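PDB 4ONY: extracellular solute-binding protein family 5, which probably binds peptides or related solutes in the periplasm and delivers them to an ABC transporter for import. Local coordinates for residues M439-D444 / Q472-L477; Q478-D483 / Q511-F516. One frame throughout, in Å; residues are numbered along the deposited sequence.

How the contacts relate
Both contacts belong to the lobe built around the mixed sheet that contains strands 435-440, 462-467 and 484-489, and they follow one another along the chain without nesting or crossing. Contact 1 comes first: after strand 435-440 the chain runs through helix 443-458 and strand 462-467, and the loop closes when helix 470-478 packs back on the end of the first strand. Contact 2 opens directly where contact 1 ends, at the C terminus of that helix, and closes when 511-516 returns beside the turn leading into strand 484-489. Their centres lie about 12 Å apart, and a probable hydrogen bond from Asp481 N to Arg476 O joins them.

Contact 1 (M439-D444 / Q472-L477); sequences MTRSPD and QYQQRL
Met439 and Arg441 hold the Tyr473 ring between them, one on each face. On one side the methyl CE of Met439 sits over the ring, 4.0 Å from its centroid and offset toward the rim, while SD lies obliquely to the same ring in a Met-aromatic contact. The methionine CG, anti to the backbone N (chi1 -176°), comes close to Tyr473 CD2 and CE2, and the bend at chi3 turns CE over the ring. Met439 SD also lies over one face of the Arg476 guanidinium, 3.5 Å from Arg476 NE; that group is fixed by a salt bridge from NH2 to Glu437 and a bond from NE to the carbonyl of Asp481. This close packing joins the end of strand 435-440 to helix 470-478 in an alpha/beta lobe of a solute-binding protein, with Ile485 of strand 484-489 touching both Met439 and Tyr473. The opposite face of the ring belongs to Arg441, whose CG makes a CH-pi contact 3.8 Å from the centroid. Farther out its guanidinium, turned 33° from the ring plane, has Tyr473 CE1 over its centre, 3.3 Å from Arg441 CZ. Beyond the ring the contact turns polar and hydrated, between the partly exposed Arg441 and Gln474. Arg441 NH1 reaches Gln474 OE1 at 3.3 Å, a long but fairly straight bond (155° at the hydrogen) with OE1 near the guanidinium plane, and also forms a salt bridge with Asp470. Two waters meet Tyr473 OH: one accepts from it and donates to Met439 O, the other donates to it and binds Arg441 NH2 weakly.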
loop_
_atom_site.group_PDB
_atom_site.type_symbol
_atom_site.label_atom_id
_atom_site.label_comp_id
_atom_site.label_asym_id
_atom_site.label_seq_id
_atom_site.Cartn_x
_atom_site.Cartn_y
_atom_site.Cartn_z
ATOM N N MET A 439 -12.395 21.346 -3.258
ATOM C CA MET A 439 -11.656 21.266 -4.507
ATOM C C MET A 439 -11.625 19.791 -4.929
ATOM O O MET A 439 -11.106 18.902 -4.181
ATOM C CB MET A 439 -10.241 21.809 -4.363
ATOM C CG MET A 439 -9.445 21.844 -5.680
ATOM S SD MET A 439 -7.802 22.646 -5.603
ATOM C CE MET A 439 -6.915 21.496 -4.460
ATOM N N THR A 440 -12.153 19.527 -6.119
ATOM C CA THR A 440 -12.251 18.154 -6.643
ATOM C C THR A 440 -11.446 17.957 -7.918
ATOM O O THR A 440 -11.231 18.911 -8.673
ATOM C CB THR A 440 -13.687 17.819 -6.975
ATOM O OG1 THR A 440 -14.235 18.841 -7.794
ATOM C CG2 THR A 440 -14.481 17.716 -5.733
ATOM N N ARG A 441 -10.985 16.735 -8.171
ATOM C CA ARG A 441 -10.144 16.524 -9.392
ATOM C C ARG A 441 -10.810 15.806 -10.533
ATOM O O ARG A 441 -10.172 15.665 -11.574
ATOM C CB ARG A 441 -8.833 15.776 -9.163
ATOM C CG ARG A 441 -8.535 15.204 -7.827
ATOM C CD ARG A 441 -7.535 14.066 -8.013
ATOM N NE ARG A 441 -6.552 13.979 -6.923
ATOM C CZ ARG A 441 -5.233 14.231 -7.030
ATOM N NH1 ARG A 441 -4.646 14.603 -8.186
ATOM N NH2 ARG A 441 -4.477 14.101 -5.948
ATOM N N SER A 442 -12.020 15.282 -10.341
ATOM C CA SER A 442 -12.627 14.353 -11.311
ATOM C C SER A 442 -14.129 14.253 -11.124
ATOM O O SER A 442 -14.653 14.642 -10.075
ATOM C CB SER A 442 -12.083 12.944 -11.179
ATOM O OG SER A 442 -12.604 12.316 -10.004
ATOM N N PRO A 443 -14.823 13.711 -12.147
ATOM C CA PRO A 443 -16.269 13.576 -12.016
ATOM C C PRO A 443 -16.681 12.630 -10.900
ATOM O O PRO A 443 -17.653 12.911 -10.228
ATOM C CB PRO A 443 -16.694 13.071 -13.391
ATOM C CG PRO A 443 -15.672 13.688 -14.316
ATOM C CD PRO A 443 -14.390 13.516 -13.548
ATOM N N ASP A 444 -15.909 11.582 -10.640
ATOM C CA ASP A 444 -16.181 10.753 -9.464
ATOM C C ASP A 444 -16.094 11.546 -8.136
ATOM O O ASP A 444 -16.931 11.366 -7.246
ATOM C CB ASP A 444 -15.240 9.556 -9.372
ATOM C CG ASP A 444 -15.635 8.405 -10.293
ATOM O OD1 ASP A 444 -16.677 8.439 -10.979
ATOM O OD2 ASP A 444 -14.873 7.435 -10.304
ATOM N N GLN A 472 -3.033 21.979 -12.038
ATOM C CA GLN A 472 -3.401 23.099 -11.191
ATOM C C GLN A 472 -3.778 22.579 -9.795
ATOM O O GLN A 472 -3.516 23.232 -8.806
ATOM C CB GLN A 472 -4.579 23.908 -11.781
ATOM C CG GLN A 472 -4.234 24.709 -13.047
ATOM C CD GLN A 472 -4.457 23.929 -14.336
ATOM O OE1 GLN A 472 -4.383 22.683 -14.393
ATOM N NE2 GLN A 472 -4.725 24.666 -15.396
ATOM N N TYR A 473 -4.426 21.414 -9.749
ATOM C CA TYR A 473 -4.782 20.776 -8.468
ATOM C C TYR A 473 -3.481 20.525 -7.625
ATOM O O TYR A 473 -3.391 20.896 -6.433
ATOM C CB TYR A 473 -5.558 19.492 -8.742
ATOM C CG TYR A 473 -6.054 18.772 -7.532
ATOM C CD1 TYR A 473 -5.213 17.926 -6.799
ATOM C CD2 TYR A 473 -7.375 18.882 -7.140
ATOM C CE1 TYR A 473 -5.668 17.253 -5.687
ATOM C CE2 TYR A 473 -7.830 18.202 -6.032
ATOM C CZ TYR A 473 -6.974 17.415 -5.298
ATOM O OH TYR A 473 -7.435 16.711 -4.219
ATOM N N GLN A 474 -2.485 19.914 -8.241
ATOM C CA GLN A 474 -1.196 19.651 -7.556
ATOM C C GLN A 474 -0.472 20.926 -7.141
ATOM O O GLN A 474 0.172 20.967 -6.114
ATOM C CB GLN A 474 -0.255 18.845 -8.438
ATOM C CG GLN A 474 -0.723 17.448 -8.725
ATOM C CD GLN A 474 -0.763 16.547 -7.491
ATOM O OE1 GLN A 474 -1.617 15.657 -7.415
ATOM N NE2 GLN A 474 0.164 16.754 -6.544
ATOM N N GLN A 475 -0.564 21.975 -7.955
ATOM C CA GLN A 475 -0.011 23.299 -7.562
ATOM C C GLN A 475 -0.650 23.775 -6.237
ATOM O O GLN A 475 0.042 24.279 -5.341
ATOM C CB GLN A 475 -0.211 24.375 -8.672
ATOM C CG GLN A 475 0.701 24.240 -9.883
ATOM C CD GLN A 475 0.373 25.259 -10.998
ATOM O OE1 GLN A 475 -0.674 25.891 -11.007
ATOM N NE2 GLN A 475 1.249 25.367 -11.948
ATOM N N ARG A 476 -1.953 23.607 -6.106
ATOM C CA ARG A 476 -2.672 23.993 -4.862
ATOM C C ARG A 476 -2.394 23.058 -3.666
ATOM O O ARG A 476 -2.350 23.512 -2.510
ATOM C CB ARG A 476 -4.170 24.158 -5.187
ATOM C CG ARG A 476 -4.398 25.427 -6.038
ATOM C CD ARG A 476 -5.839 25.703 -6.414
ATOM N NE ARG A 476 -6.649 25.913 -5.217
ATOM C CZ ARG A 476 -7.967 26.170 -5.225
ATOM N NH1 ARG A 476 -8.637 26.181 -6.380
ATOM N NH2 ARG A 476 -8.639 26.336 -4.065
ATOM N N LEU A 477 -2.222 21.767 -3.935
ATOM C CA LEU A 477 -1.835 20.828 -2.892
ATOM C C LEU A 477 -0.497 21.241 -2.279
ATOM O O LEU A 477 -0.296 21.224 -1.067
ATOM C CB LEU A 477 -1.675 19.415 -3.465
ATOM C CG LEU A 477 -2.922 18.541 -3.586
ATOM C CD1 LEU A 477 -2.559 17.077 -3.887
ATOM C CD2 LEU A 477 -3.756 18.642 -2.339
HETATM O O HOH W 1 -10.068 16.426 -4.049
HETATM O O HOH W 2 -5.888 14.695 -2.968
#

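Contact 2 (Q478-D483 / Q511-F516)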
loop_
_atom_site.group_PDB
_atom_site.type_symbol
_atom_site.label_atom_id
_atom_site.label_comp_id
_atom_site.label_asym_id
_atom_site.label_seq_id
_atom_site.Cartn_x
_atom_site.Cartn_y
_atom_site.Cartn_z
ATOM N N GLN A 478 0.415 21.622 -3.140
ATOM C CA GLN A 478 1.756 21.967 -2.724
ATOM C C GLN A 478 1.799 23.055 -1.648
ATOM O O GLN A 478 2.651 23.002 -0.751
ATOM C CB GLN A 478 2.555 22.393 -3.980
ATOM C CG GLN A 478 3.929 22.945 -3.695
ATOM C CD GLN A 478 4.976 21.869 -3.564
ATOM O OE1 GLN A 478 4.709 20.666 -3.679
ATOM N NE2 GLN A 478 6.198 22.313 -3.334
ATOM N N THR A 479 0.908 24.037 -1.761
ATOM C CA THR A 479 0.875 25.204 -0.889
ATOM C C THR A 479 -0.271 25.094 0.118
ATOM O O THR A 479 -0.523 26.029 0.835
ATOM C CB THR A 479 0.634 26.509 -1.710
ATOM O OG1 THR A 479 -0.564 26.377 -2.451
ATOM C CG2 THR A 479 1.806 26.780 -2.735
ATOM N N PHE A 480 -0.981 23.976 0.129
ATOM C CA PHE A 480 -2.132 23.774 1.006
ATOM C C PHE A 480 -3.206 24.841 0.746
ATOM O O PHE A 480 -3.856 25.293 1.677
ATOM C CB PHE A 480 -1.680 23.747 2.466
ATOM C CG PHE A 480 -0.565 22.757 2.712
ATOM C CD1 PHE A 480 -0.741 21.413 2.422
ATOM C CD2 PHE A 480 0.687 23.177 3.183
ATOM C CE1 PHE A 480 0.295 20.498 2.589
ATOM C CE2 PHE A 480 1.727 22.263 3.385
ATOM C CZ PHE A 480 1.533 20.923 3.076
ATOM N N ASP A 481 -3.404 25.190 -0.542
ATOM C CA ASP A 481 -4.364 26.238 -0.933
ATOM C C ASP A 481 -5.790 25.664 -1.202
ATOM O O ASP A 481 -6.178 25.499 -2.344
ATOM C CB ASP A 481 -3.838 27.033 -2.123
ATOM C CG ASP A 481 -4.767 28.150 -2.512
ATOM O OD1 ASP A 481 -5.696 28.475 -1.726
ATOM O OD2 ASP A 481 -4.563 28.684 -3.598
ATOM N N TYR A 482 -6.488 25.263 -0.140
ATOM C CA TYR A 482 -7.823 24.684 -0.227
ATOM C C TYR A 482 -8.475 24.685 1.182
ATOM O O TYR A 482 -7.769 24.746 2.195
ATOM C CB TYR A 482 -7.783 23.244 -0.785
ATOM C CG TYR A 482 -6.801 22.362 -0.039
ATOM C CD1 TYR A 482 -7.155 21.735 1.146
ATOM C CD2 TYR A 482 -5.506 22.176 -0.522
ATOM C CE1 TYR A 482 -6.244 20.950 1.845
ATOM C CE2 TYR A 482 -4.597 21.404 0.168
ATOM C CZ TYR A 482 -4.972 20.791 1.360
ATOM O OH TYR A 482 -4.046 20.064 2.041
ATOM N N ASP A 483 -9.801 24.605 1.215
ATOM C CA ASP A 483 -10.556 24.386 2.432
ATOM C C ASP A 483 -10.643 22.881 2.680
ATOM O O ASP A 483 -10.272 22.393 3.752
ATOM C CB ASP A 483 -11.979 24.968 2.322
ATOM C CG ASP A 483 -11.991 26.478 2.228
ATOM O OD1 ASP A 483 -11.034 27.112 2.740
ATOM O OD2 ASP A 483 -12.945 27.021 1.640
ATOM N N GLN A 511 5.795 23.060 2.659
ATOM C CA GLN A 511 5.146 22.956 1.372
ATOM C C GLN A 511 5.633 21.718 0.633
ATOM O O GLN A 511 6.827 21.445 0.647
ATOM C CB GLN A 511 5.404 24.212 0.572
ATOM C CG GLN A 511 4.577 25.360 1.123
ATOM C CD GLN A 511 4.703 26.595 0.292
ATOM O OE1 GLN A 511 5.557 26.698 -0.615
ATOM N NE2 GLN A 511 3.843 27.543 0.590
ATOM N N GLY A 512 4.689 20.956 0.062
ATOM C CA GLY A 512 4.994 19.716 -0.591
ATOM C C GLY A 512 4.928 18.480 0.279
ATOM O O GLY A 512 4.998 17.377 -0.221
ATOM N N SER A 513 4.783 18.628 1.598
ATOM C CA SER A 513 4.575 17.451 2.467
ATOM C C SER A 513 3.205 16.850 2.211
ATOM O O SER A 513 2.366 17.414 1.450
ATOM C CB SER A 513 4.657 17.835 3.947
ATOM O OG SER A 513 3.450 18.384 4.424
ATOM N N PHE A 514 2.974 15.703 2.832
ATOM C CA PHE A 514 1.707 14.966 2.662
ATOM C C PHE A 514 0.755 15.206 3.839
ATOM O O PHE A 514 -0.236 14.458 4.033
ATOM C CB PHE A 514 1.997 13.464 2.476
ATOM C CG PHE A 514 2.843 13.182 1.255
ATOM C CD1 PHE A 514 2.255 13.150 -0.014
ATOM C CD2 PHE A 514 4.210 13.023 1.355
ATOM C CE1 PHE A 514 3.022 12.952 -1.161
ATOM C CE2 PHE A 514 4.995 12.825 0.214
ATOM C CZ PHE A 514 4.402 12.802 -1.042
ATOM N N ASN A 515 1.044 16.223 4.646
ATOM C CA ASN A 515 0.180 16.510 5.820
ATOM C C ASN A 515 -0.946 17.437 5.367
ATOM O O ASN A 515 -0.949 18.639 5.673
ATOM C CB ASN A 515 1.028 17.162 6.907
ATOM C CG ASN A 515 0.303 17.284 8.254
ATOM O OD1 ASN A 515 -0.923 17.153 8.370
ATOM N ND2 ASN A 515 1.088 17.485 9.275
ATOM N N PHE A 516 -1.882 16.891 4.622
ATOM C CA PHE A 516 -2.920 17.725 3.995
ATOM C C PHE A 516 -3.867 18.363 4.974
ATOM O O PHE A 516 -4.384 19.420 4.689
ATOM C CB PHE A 516 -3.648 16.910 2.930
ATOM C CG PHE A 516 -2.708 16.383 1.863
ATOM C CD1 PHE A 516 -1.898 17.258 1.118
ATOM C CD2 PHE A 516 -2.616 15.057 1.610
ATOM C CE1 PHE A 516 -1.021 16.789 0.151
ATOM C CE2 PHE A 516 -1.737 14.584 0.637
ATOM C CZ PHE A 516 -0.973 15.441 -0.092
HETATM O O HOH W 3 6.289 25.355 -2.467
HETATM O O HOH W 4 1.395 26.935 2.553
#
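Phe480, with its positive phi, completes the Schellman motif that ends helix 470-478, and the loop 511-516 curves round its ring. Where the two backbones come closest, Gly512 N donates a weak, bent bond to Gln478 O (3.0 Å, 134° at the hydrogen). Gly512 also has positive phi, and its CA lies 3.2 Å from Gln478 OE1, so the bent glutamine side chain rests directly on the glycine backbone. A water extends this outer, exposed edge, donating to Thr479 O and accepting from Gln511 NE2.

Deeper in, the Phe480 ring enters the curve of the loop. Its CZ meets Ser513 OG at 3.5 Å, with the oxygen near the ring plane, and Phe480 CE1 lies 4.2 Å from Phe516 CD1, again at the edge of the Phe480 ring. Ser513 OG is held in place by accepting from Asn515 N in an ST turn and by a bond to Ser507 O. The firm polar link between the segments is made by Tyr482, whose OH donates to Phe516 O at 2.7 Å. The donor lies in the carbonyl plane on a lone pair, with a C=O...O angle of 112°. Tyr482 CB points toward 511-516 and CG stands between the backbone N and the carbonyl carbon (chi1 52°), from where the ring carries OH to this carbonyl. The Tyr482 hydroxyl also lies 3.3 Å from Phe516 CB, at the edge of the Phe516 ring and near its plane. Phe480 has a further partner in Arg318, a cation-pi contact, and the same arginine bonds Asn515 O.

The turn 478-483 thus leads from helix 470-478 into strand 484-489, while 511-516 spans from helix 499-503 to helix 522-533; Leu477, in the last turns of helix 470-478, packs on both Tyr482 and Phe516.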